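PDB 6FDF: tRNA (cytosine(38)-C(5))-methyltransferase from Schizosaccharomyces pombe, which methylates carbon 5 of cytosine 38 in the anticodon loop of tRNA(Asp), and less efficiently tRNA(Glu), using S-adenosyl-L-methionine as methyl donor. Local coordinates for residues N47-L52 against S301-K306. Sequence-based numbering, arbitrary orientation.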
# COMPACT_ATOMS: atom_id res chain seq x y z
N ASN A 47 8.15 11.78 -4.04
CA ASN A 47 9.22 12.29 -3.19
C ASN A 47 8.87 13.65 -2.60
O ASN A 47 9.23 13.96 -1.46
CB ASN A 47 10.51 12.40 -4.00
CG ASN A 47 11.08 11.05 -4.36
OD1 ASN A 47 10.71 10.04 -3.78
ND2 ASN A 47 12.00 11.03 -5.32
N GLU A 48 8.18 14.49 -3.38
CA GLU A 48 7.73 15.78 -2.88
C GLU A 48 6.80 15.62 -1.68
O GLU A 48 6.97 16.28 -0.65
CB GLU A 48 7.06 16.58 -4.00
CG GLU A 48 6.61 17.97 -3.59
CD GLU A 48 6.07 18.77 -4.76
OE1 GLU A 48 5.42 19.81 -4.53
OE2 GLU A 48 6.29 18.35 -5.92
N ILE A 49 5.80 14.73 -1.80
CA ILE A 49 4.92 14.44 -0.67
C ILE A 49 5.69 13.79 0.47
O ILE A 49 5.50 14.15 1.64
CB ILE A 49 3.73 13.56 -1.13
CG1 ILE A 49 2.93 14.27 -2.23
CG2 ILE A 49 2.85 13.18 0.06
CD1 ILE A 49 2.33 15.58 -1.78
N TYR A 50 6.59 12.86 0.15
CA TYR A 50 7.35 12.19 1.20
C TYR A 50 8.11 13.21 2.04
O TYR A 50 8.03 13.22 3.28
CB TYR A 50 8.31 11.15 0.62
CG TYR A 50 8.94 10.27 1.69
CD1 TYR A 50 9.92 10.78 2.55
CD2 TYR A 50 8.55 8.95 1.86
CE1 TYR A 50 10.48 9.99 3.55
CE2 TYR A 50 9.12 8.15 2.84
CZ TYR A 50 10.07 8.68 3.69
OH TYR A 50 10.63 7.89 4.67
N ASN A 51 8.87 14.09 1.38
CA ASN A 51 9.75 15.00 2.10
C ASN A 51 8.97 16.06 2.85
O ASN A 51 9.42 16.52 3.91
CB ASN A 51 10.74 15.62 1.11
CG ASN A 51 11.75 14.61 0.61
OD1 ASN A 51 12.13 13.69 1.33
ND2 ASN A 51 12.20 14.78 -0.63
N LEU A 52 7.82 16.48 2.31
CA LEU A 52 7.00 17.47 3.00
C LEU A 52 6.47 16.94 4.32
O LEU A 52 6.33 17.70 5.28
CB LEU A 52 5.84 17.89 2.09
CG LEU A 52 4.78 18.79 2.72
CD1 LEU A 52 5.37 20.13 3.12
CD2 LEU A 52 3.60 18.97 1.78
N SER A 301 1.72 21.74 -1.41
CA SER A 301 2.60 21.21 -2.44
C SER A 301 2.03 21.54 -3.82
O SER A 301 0.93 22.09 -3.95
CB SER A 301 2.77 19.70 -2.29
OG SER A 301 1.58 19.03 -2.67
N ASN A 302 2.79 21.19 -4.85
CA ASN A 302 2.32 21.25 -6.23
C ASN A 302 1.56 19.99 -6.64
O ASN A 302 1.22 19.84 -7.82
CB ASN A 302 3.51 21.48 -7.18
CG ASN A 302 4.24 22.78 -6.88
OD1 ASN A 302 3.63 23.79 -6.55
ND2 ASN A 302 5.57 22.75 -7.01
N VAL A 303 1.29 19.09 -5.70
CA VAL A 303 0.61 17.83 -6.01
C VAL A 303 -0.89 18.02 -5.78
O VAL A 303 -1.33 18.30 -4.66
CB VAL A 303 1.15 16.68 -5.15
CG1 VAL A 303 0.45 15.38 -5.51
CG2 VAL A 303 2.66 16.56 -5.32
N THR A 304 -1.68 17.86 -6.84
CA THR A 304 -3.12 18.06 -6.78
C THR A 304 -3.81 16.82 -6.20
O THR A 304 -3.25 15.73 -6.15
CB THR A 304 -3.69 18.33 -8.17
OG1 THR A 304 -3.58 17.14 -8.96
CG2 THR A 304 -2.92 19.45 -8.85
N GLU A 305 -5.05 17.02 -5.76
CA GLU A 305 -5.84 15.90 -5.25
C GLU A 305 -5.98 14.81 -6.31
O GLU A 305 -6.00 13.62 -5.98
CB GLU A 305 -7.22 16.38 -4.81
CG GLU A 305 -8.00 15.31 -4.08
CD GLU A 305 -9.32 15.79 -3.53
OE1 GLU A 305 -9.83 16.82 -4.02
OE2 GLU A 305 -9.85 15.14 -2.61
N LYS A 306 -6.10 15.20 -7.57
CA LYS A 306 -6.16 14.22 -8.65
C LYS A 306 -4.92 13.35 -8.67
O LYS A 306 -5.01 12.13 -8.87
CB LYS A 306 -6.34 14.95 -9.99
CG LYS A 306 -6.74 14.08 -11.15
CD LYS A 306 -7.30 14.94 -12.28
CE LYS A 306 -8.41 15.85 -11.77
NZ LYS A 306 -8.90 16.80 -12.80
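E48 and N302 make the one hydrogen bond between 47-52 and 301-306. N302 N donates to E48 OE1 at 3.0 Å with an N-H...O angle of 165°, nearly straight; the donor comes to the syn side of the carboxylate, 30° out of its plane. CG of E48 stands anti to the backbone N (chi1 -177°), and the chain runs extended from there, which carries the carboxylate across to the turn. E48 OE1 also lies 3.5 Å from S301 CB.

Beside it lie van der Waals contacts. The I49 side chain runs obliquely across V303, an apolar contact with I49 CD1 3.7 Å from V303 CG2; I49 CD1 also approaches S301 OG at 3.6 Å. At the margin, L52 CD2 reaches S301 CB at 4.2 Å. I49 is buried, with W298 and I20 also touching its side chain, whereas N302 is exposed.

Within the turn, S301 OG accepts from V303 N at 3.0 Å and is also hydrogen-bonded to W298 O, which ties the hydroxyl to two backbone groups. The bond to V303 N defines an ST turn. The contact thus packs a helix of the Rossmann-like, SAM-binding methyltransferase fold, with the side chain of I49 about 8 Å from the bound S-adenosyl-L-homocysteine, against the ST turn of S301-V303, just before T304, the N-cap of helix 305-313, whose OG1 bonds to C307 N.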